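Local coordinates for flavoprotein (Thermotoga maritima, PDB 5V8S) that probably carries out oxidoreductase chemistry at a di-iron centre, with electrons passed through FMN bound to a flavodoxin-like domain, at residues V95-P100 with F177-G182; K155-P160 with T167-L172; G266-I271 with K293-V298. The protein carries 1 engineered substitution. All blocks are in the same frame, centred on the assembly; numbering follows the deposited sequence.

Interaction 1 of 3, residues V95-P100 with F177-G182; sequences VNHTEP and FSCDVG. With FEO (mu-oxo-diiron), chain C.
His-97 and Asp-180 meet at a metal: NE2 of His-97 is 2.2 Å from FE1 of the mu-oxo-diiron group, and Asp-180 OD2 binds the same iron at 2.1 Å. The two ligand atoms, NE2 of His-97 and OD2 of Asp-180, come within 3.0 Å of each other because they share the iron. Ring and carboxylate planes stand 74° apart, the side chains crossing at about a right angle. Asp-180 is a bridging ligand, its OD1 reaching FE2 at 2.1 Å. Glu-99 adds OE1 to FE1 at 2.1 Å, and two waters, one on each iron, donate hydrogen bonds to the oxo bridge. His-163 completes the protein ligands of FE1; Asp-101, the engineered Asp-102 and His-240 complete those of FE2.

Behind the ligands lies a second shell. With CG of His-97 anti to the backbone N (chi1 174°), the ring is carried out toward FE1; the backbone N of Glu-99 lies over the centre of one ring face, and Cys-179 SG approaches the ring edge, 4.0 Å from His-97 CB. ND1 of His-97 is hydrogen-bonded to Asp-166, which, with NE2 on FE1, helps hold the ring's rotation, while Glu-99 OE2 is held by Tyr-276 of the second subunit. Farther out, Asn-96 CB packs on Cys-179 CB at 3.8 Å. A type II' turn from Ser-178 to Val-181, closed by Val-181 N to Ser-178 O and by Ser-178 OG to Val-181 O, places Asp-180 at its third position, facing the irons.

All six touching residues are buried. The ligand-bearing loop leaves strand 92-94 and enters helix 100-103, Thr-98 packs on helix 123-133, and Phe-177 and Ser-178 touch the neighbouring strands 168-172 and 235-238.

Interaction 2 of 3, residues K155-P160 with T167-L172; sequences KFVMTP and TMVTYL
Met-168 lies alongside Met-158 and Phe-156, all three side chains pointing the same way from one face of a hairpin. Its CB is 3.5 Å from the carbonyl O of Val-157 and also meets Met-158 CE. Beyond CG the chain is extended and runs beside its two neighbours. SD touches Met-158 CE at 3.7 Å and lies 5.2 Å from the centroid of the Phe-156 ring, 62° off its normal, an oblique Met-aromatic contact. The terminal CE ends 3.8 Å from Phe-156 CD1. Farther along the same ring, Phe-156 CE1 meets Thr-170 OG1 at 3.4 Å; that hydroxyl is hydrogen-bonded to Asn-96.

The backbones are antiparallel. Lys-155 with Tyr-171 and Val-157 with Val-169 are hydrogen-bonded pairs, and the straightest bond runs from Val-157 N to Val-169 O (3.0 Å, 175°). On the other face Val-157 CB packs on Val-169 CG2 at 3.8 Å. Past the strands, Thr-159 N donates to Thr-167 O. Thr-167 OG1 lies unusually close to Thr-159 O, at a doubtful 2.5 Å, and has further partners in Trp-164 and Leu-162.

The chemistry is thus divided: main-chain bonds set the register, while thioethers and the phenyl ring pack on the face of Phe-156 and Met-168, valine methyls on the other. The buried Thr-159 OG1 has no polar partner in the model, which probably carries some desolvation cost.

Interaction 3 of 3, residues G266-I271 with K293-V298; sequences GKVTVI and KGFTPV
Gly-266 O accepts a hydrogen bond from Thr-296 N at 2.8 Å, one of three backbone bonds between the segments. The bond is nearly straight at hydrogen (172°), although the donor is tilted 34° from the carbonyl plane. The other two follow the parallel pattern, in which one residue bonds to two on the neighbouring strand: Val-298 N donates to Val-268 O at 2.9 Å, and Val-298 O accepts from Val-270 N at 2.8 Å. Both of these acceptors also receive a CA-H contact, Pro-297 CA lying 3.2 Å from Val-268 O and Thr-269 CA 3.3 Å from Val-298 O. Pro-297, whose ring nitrogen has no hydrogen to donate, falls between the donors Thr-296 and Val-298, so the ladder needs no N-H from it.

Side chains pack on both faces. Val-268 CG2 meets Phe-295 CD1 at 3.6 Å, and Gly-266 O lies at the edge of the same ring, near its plane. On the face of Lys-267 and Thr-269, Lys-267 CE reaches Val-298 CG2 at 4.0 Å; the extended Lys-267 chain ends in salt bridges from NZ to Asp-316 and Asp-319. Thr-269 OG1 is hydrogen-bonded to Ser-320 OG, and Gly-266 N to Glu-321.

Gly-294, with positive phi, is the C-prime residue of a Schellman motif ending helix 278-292, where Phe-295 N bonds to Leu-290 O and Gly-294 N to Lys-291 O. Strand 296-302 then runs beside strand 267-273, completing a beta-alpha-beta crossover at one margin of the five-stranded parallel sheet, whose strand order 2-1-3-4-5 is that of the flavodoxin fold.

How the interactions relate
Interactions 1 and 2 are adjacent, their centres 9 Å apart, and both reach the mixed sheet in which strands 168-172 and 175-179 are neighbours. Along the chain, the hairpin of interaction 2 lies between the two segments of interaction 1. They are tied directly: Phe-177 N is probably hydrogen-bonded to Thr-170 O, at 2.8 Å, and His-97 ND1 packs on Thr-167 CG2, so the hairpin backs the metal-binding loops. Interaction 3 comes later, in the parallel sheet of the flavodoxin-like domain, about 35 Å from interaction 1 and 39 Å from interaction 2 between centres, across the chain's centre from both. The chain thus separates its di-iron and flavodoxin-like modules.

Interaction 1 of 3, residues V95-P100 with F177-G182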
# COMPACT_ATOMS: atom_id res chain seq x y z
N VAL A 95 -4.96 33.21 9.08
CA VAL A 95 -5.00 31.76 8.88
C VAL A 95 -5.53 31.53 7.47
O VAL A 95 -6.74 31.54 7.23
CB VAL A 95 -5.85 31.07 9.94
CG1 VAL A 95 -5.87 29.56 9.71
CG2 VAL A 95 -5.30 31.39 11.32
N ASN A 96 -4.62 31.30 6.51
CA ASN A 96 -5.03 31.07 5.14
C ASN A 96 -5.67 29.69 4.96
O ASN A 96 -6.43 29.50 4.01
CB ASN A 96 -3.79 31.15 4.23
CG ASN A 96 -3.29 32.57 4.04
OD1 ASN A 96 -4.05 33.46 3.65
ND2 ASN A 96 -1.99 32.79 4.30
N HIS A 97 -5.39 28.75 5.86
CA HIS A 97 -5.78 27.34 5.74
C HIS A 97 -5.55 26.74 7.11
O HIS A 97 -4.54 27.04 7.76
CB HIS A 97 -4.88 26.71 4.67
CG HIS A 97 -5.00 25.22 4.46
ND1 HIS A 97 -6.18 24.53 4.26
CD2 HIS A 97 -4.02 24.30 4.30
CE1 HIS A 97 -5.93 23.26 4.04
NE2 HIS A 97 -4.61 23.09 4.05
N THR A 98 -6.51 25.94 7.57
CA THR A 98 -6.54 25.52 8.96
C THR A 98 -5.96 24.13 9.20
O THR A 98 -5.99 23.67 10.35
CB THR A 98 -7.98 25.52 9.48
OG1 THR A 98 -8.75 24.54 8.76
CG2 THR A 98 -8.61 26.91 9.31
N GLU A 99 -5.45 23.45 8.18
CA GLU A 99 -4.98 22.09 8.39
C GLU A 99 -3.86 22.11 9.44
O GLU A 99 -3.04 23.04 9.45
CB GLU A 99 -4.47 21.50 7.08
CG GLU A 99 -4.10 20.03 7.17
CD GLU A 99 -3.76 19.43 5.83
OE1 GLU A 99 -4.02 20.05 4.79
OE2 GLU A 99 -3.25 18.29 5.82
N PRO A 100 -3.77 21.11 10.32
CA PRO A 100 -2.83 21.23 11.45
C PRO A 100 -1.36 21.24 11.11
O PRO A 100 -0.56 21.54 12.01
CB PRO A 100 -3.20 20.06 12.35
CG PRO A 100 -4.65 19.88 12.10
CD PRO A 100 -4.84 20.14 10.63
N PHE A 177 0.99 35.69 0.23
CA PHE A 177 1.15 34.65 1.24
C PHE A 177 0.12 33.58 0.92
O PHE A 177 -1.08 33.80 1.07
CB PHE A 177 0.93 35.22 2.65
CG PHE A 177 1.86 36.34 3.02
CD1 PHE A 177 1.53 37.66 2.74
CD2 PHE A 177 3.04 36.08 3.69
CE1 PHE A 177 2.38 38.70 3.11
CE2 PHE A 177 3.89 37.12 4.07
CZ PHE A 177 3.56 38.42 3.78
N SER A 178 0.58 32.44 0.42
CA SER A 178 -0.30 31.52 -0.27
C SER A 178 -0.46 30.17 0.40
O SER A 178 -1.21 29.34 -0.11
CB SER A 178 0.20 31.31 -1.71
OG SER A 178 1.55 30.90 -1.70
N CYS A 179 0.22 29.93 1.52
CA CYS A 179 0.12 28.67 2.26
C CYS A 179 0.35 27.45 1.35
O CYS A 179 1.41 27.35 0.76
CB CYS A 179 -1.17 28.59 3.08
SG CYS A 179 -1.00 27.42 4.44
N ASP A 180 -0.61 26.53 1.20
CA ASP A 180 -0.34 25.34 0.38
C ASP A 180 -0.21 25.65 -1.10
O ASP A 180 0.42 24.86 -1.82
CB ASP A 180 -1.45 24.29 0.49
CG ASP A 180 -1.46 23.55 1.83
OD1 ASP A 180 -0.53 23.74 2.64
OD2 ASP A 180 -2.42 22.80 2.08
N VAL A 181 -0.78 26.75 -1.56
CA VAL A 181 -0.74 27.11 -2.97
C VAL A 181 0.69 27.58 -3.28
O VAL A 181 1.14 28.61 -2.79
CB VAL A 181 -1.77 28.19 -3.30
CG1 VAL A 181 -1.68 28.59 -4.77
CG2 VAL A 181 -3.18 27.71 -2.96
N GLY A 182 1.40 26.81 -4.09
CA GLY A 182 2.78 27.11 -4.39
C GLY A 182 3.78 26.37 -3.53
O GLY A 182 4.99 26.60 -3.67
FE1 FEO C . -3.15 21.49 3.52
FE2 FEO C . 0.03 22.47 4.28
O FEO C . -1.74 21.96 4.67
O HOH W 1 -1.69 19.94 2.95
O HOH W 2 0.12 20.70 2.85

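Interaction 2 of 3, residues K155-P160 with T167-L172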
# COMPACT_ATOMS: atom_id res chain seq x y z
N LYS A 155 -5.37 42.20 1.05
CA LYS A 155 -6.48 41.77 0.21
C LYS A 155 -6.58 40.25 0.29
O LYS A 155 -5.58 39.56 0.13
CB LYS A 155 -6.24 42.20 -1.24
CG LYS A 155 -7.39 41.86 -2.18
CD LYS A 155 -7.16 42.42 -3.57
CE LYS A 155 -8.42 42.35 -4.41
NZ LYS A 155 -9.54 43.15 -3.80
N PHE A 156 -7.78 39.75 0.55
CA PHE A 156 -8.00 38.32 0.74
C PHE A 156 -8.74 37.76 -0.46
O PHE A 156 -9.80 38.27 -0.85
CB PHE A 156 -8.75 38.07 2.05
CG PHE A 156 -8.01 38.60 3.23
CD1 PHE A 156 -6.99 37.88 3.79
CD2 PHE A 156 -8.27 39.88 3.70
CE1 PHE A 156 -6.26 38.39 4.84
CE2 PHE A 156 -7.55 40.39 4.75
CZ PHE A 156 -6.53 39.64 5.32
N VAL A 157 -8.18 36.71 -1.05
CA VAL A 157 -8.73 36.11 -2.25
C VAL A 157 -9.03 34.65 -1.93
O VAL A 157 -8.11 33.87 -1.62
CB VAL A 157 -7.74 36.21 -3.42
CG1 VAL A 157 -8.30 35.53 -4.64
CG2 VAL A 157 -7.39 37.69 -3.69
N MET A 158 -10.30 34.27 -2.02
CA MET A 158 -10.66 32.88 -1.77
C MET A 158 -10.20 32.01 -2.94
O MET A 158 -10.42 32.35 -4.10
CB MET A 158 -12.18 32.74 -1.61
CG MET A 158 -12.79 33.58 -0.49
SD MET A 158 -12.03 33.38 1.13
CE MET A 158 -11.17 34.95 1.31
N THR A 159 -9.54 30.91 -2.62
CA THR A 159 -9.10 29.94 -3.63
C THR A 159 -9.55 28.56 -3.16
O THR A 159 -8.73 27.71 -2.79
CB THR A 159 -7.59 30.02 -3.86
OG1 THR A 159 -6.89 29.71 -2.64
CG2 THR A 159 -7.20 31.43 -4.33
N PRO A 160 -10.86 28.31 -3.18
CA PRO A 160 -11.39 27.09 -2.55
C PRO A 160 -10.88 25.82 -3.21
O PRO A 160 -10.58 25.78 -4.40
CB PRO A 160 -12.90 27.22 -2.72
CG PRO A 160 -13.07 28.15 -3.90
CD PRO A 160 -11.91 29.09 -3.86
N THR A 167 -9.55 27.34 1.92
CA THR A 167 -8.29 27.91 1.47
C THR A 167 -8.47 29.30 0.86
O THR A 167 -9.38 29.53 0.06
CB THR A 167 -7.57 26.96 0.52
OG1 THR A 167 -8.39 26.62 -0.60
CG2 THR A 167 -7.28 25.71 1.20
N MET A 168 -7.60 30.21 1.26
CA MET A 168 -7.52 31.54 0.70
C MET A 168 -6.05 31.93 0.61
O MET A 168 -5.17 31.27 1.15
CB MET A 168 -8.28 32.55 1.57
CG MET A 168 -7.68 32.78 2.92
SD MET A 168 -8.54 34.13 3.78
CE MET A 168 -7.45 34.36 5.17
N VAL A 169 -5.79 33.03 -0.09
CA VAL A 169 -4.45 33.59 -0.15
C VAL A 169 -4.55 35.06 0.26
O VAL A 169 -5.60 35.69 0.08
CB VAL A 169 -3.80 33.42 -1.54
CG1 VAL A 169 -3.66 31.94 -1.90
CG2 VAL A 169 -4.62 34.11 -2.60
N THR A 170 -3.47 35.58 0.83
CA THR A 170 -3.40 36.95 1.32
C THR A 170 -2.43 37.73 0.45
O THR A 170 -1.28 37.32 0.27
CB THR A 170 -2.93 36.96 2.78
OG1 THR A 170 -3.89 36.29 3.60
CG2 THR A 170 -2.77 38.38 3.31
N TYR A 171 -2.90 38.85 -0.10
CA TYR A 171 -2.13 39.68 -1.02
C TYR A 171 -1.81 41.00 -0.35
O TYR A 171 -2.72 41.71 0.08
CB TYR A 171 -2.97 39.93 -2.26
CG TYR A 171 -2.32 40.80 -3.31
CD1 TYR A 171 -1.40 40.26 -4.19
CD2 TYR A 171 -2.65 42.15 -3.45
CE1 TYR A 171 -0.81 41.04 -5.18
CE2 TYR A 171 -2.05 42.94 -4.42
CZ TYR A 171 -1.13 42.38 -5.29
OH TYR A 171 -0.55 43.16 -6.27
N LEU A 172 -0.52 41.33 -0.25
CA LEU A 172 -0.04 42.54 0.42
C LEU A 172 0.88 43.27 -0.55
O LEU A 172 2.08 42.96 -0.61
CB LEU A 172 0.71 42.16 1.68
CG LEU A 172 1.33 43.33 2.44
CD1 LEU A 172 0.26 44.31 2.91
CD2 LEU A 172 2.16 42.81 3.59

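Interaction 3 of 3, residues G266-I271 with K293-V298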
# COMPACT_ATOMS: atom_id res chain seq x y z
N GLY A 266 8.47 12.27 -25.46
CA GLY A 266 9.21 11.04 -25.29
C GLY A 266 8.98 10.34 -23.97
O GLY A 266 9.33 9.16 -23.85
N LYS A 267 8.40 11.01 -22.99
CA LYS A 267 8.24 10.41 -21.66
C LYS A 267 7.03 9.48 -21.62
O LYS A 267 5.90 9.89 -21.90
CB LYS A 267 8.10 11.50 -20.59
CG LYS A 267 7.95 10.89 -19.20
CD LYS A 267 8.12 11.92 -18.10
CE LYS A 267 7.92 11.33 -16.72
NZ LYS A 267 8.08 12.33 -15.63
N VAL A 268 7.27 8.23 -21.24
CA VAL A 268 6.22 7.25 -21.00
C VAL A 268 6.48 6.64 -19.63
O VAL A 268 7.63 6.30 -19.31
CB VAL A 268 6.22 6.17 -22.10
CG1 VAL A 268 5.23 5.06 -21.79
CG2 VAL A 268 5.90 6.81 -23.46
N THR A 269 5.44 6.50 -18.82
CA THR A 269 5.59 5.86 -17.51
C THR A 269 4.97 4.47 -17.57
O THR A 269 3.82 4.31 -18.00
CB THR A 269 5.02 6.73 -16.37
OG1 THR A 269 5.74 7.96 -16.31
CG2 THR A 269 5.19 6.06 -15.03
N VAL A 270 5.75 3.48 -17.17
CA VAL A 270 5.40 2.06 -17.26
C VAL A 270 5.26 1.56 -15.84
O VAL A 270 6.20 1.65 -15.04
CB VAL A 270 6.48 1.27 -18.00
CG1 VAL A 270 6.07 -0.20 -18.13
CG2 VAL A 270 6.76 1.88 -19.36
N ILE A 271 4.09 1.01 -15.52
CA ILE A 271 3.73 0.62 -14.16
C ILE A 271 3.21 -0.81 -14.22
O ILE A 271 2.21 -1.07 -14.91
CB ILE A 271 2.66 1.55 -13.58
CG1 ILE A 271 3.12 3.00 -13.56
CG2 ILE A 271 2.27 1.10 -12.16
CD1 ILE A 271 1.96 3.95 -13.48
N LYS A 293 11.83 2.93 -30.40
CA LYS A 293 11.01 3.91 -31.08
C LYS A 293 11.21 5.34 -30.58
O LYS A 293 10.46 6.23 -30.98
CB LYS A 293 9.54 3.50 -31.03
CG LYS A 293 9.24 2.29 -31.90
CD LYS A 293 7.86 1.74 -31.66
CE LYS A 293 7.67 0.37 -32.31
NZ LYS A 293 7.73 0.43 -33.79
N GLY A 294 12.23 5.59 -29.75
CA GLY A 294 12.61 6.94 -29.38
C GLY A 294 12.07 7.44 -28.05
O GLY A 294 12.35 8.59 -27.68
N PHE A 295 11.31 6.63 -27.33
CA PHE A 295 10.77 7.05 -26.04
C PHE A 295 11.79 6.84 -24.94
O PHE A 295 12.73 6.05 -25.06
CB PHE A 295 9.51 6.25 -25.71
CG PHE A 295 8.36 6.49 -26.64
CD1 PHE A 295 7.57 7.61 -26.50
CD2 PHE A 295 8.09 5.60 -27.66
CE1 PHE A 295 6.52 7.85 -27.39
CE2 PHE A 295 7.03 5.82 -28.54
CZ PHE A 295 6.24 6.95 -28.39
N THR A 296 11.58 7.55 -23.82
CA THR A 296 12.42 7.41 -22.62
C THR A 296 11.52 6.96 -21.47
O THR A 296 10.86 7.80 -20.82
CB THR A 296 13.13 8.72 -22.28
OG1 THR A 296 13.92 9.14 -23.39
CG2 THR A 296 14.06 8.53 -21.09
N PRO A 297 11.44 5.66 -21.21
CA PRO A 297 10.52 5.18 -20.18
C PRO A 297 11.01 5.47 -18.78
O PRO A 297 12.21 5.42 -18.50
CB PRO A 297 10.49 3.66 -20.42
CG PRO A 297 11.02 3.46 -21.76
CD PRO A 297 12.00 4.55 -21.99
N VAL A 298 10.05 5.72 -17.90
CA VAL A 298 10.24 5.69 -16.45
C VAL A 298 9.46 4.49 -15.95
O VAL A 298 8.28 4.35 -16.29
CB VAL A 298 9.73 6.99 -15.80
CG1 VAL A 298 9.92 6.94 -14.31
CG2 VAL A 298 10.46 8.20 -16.41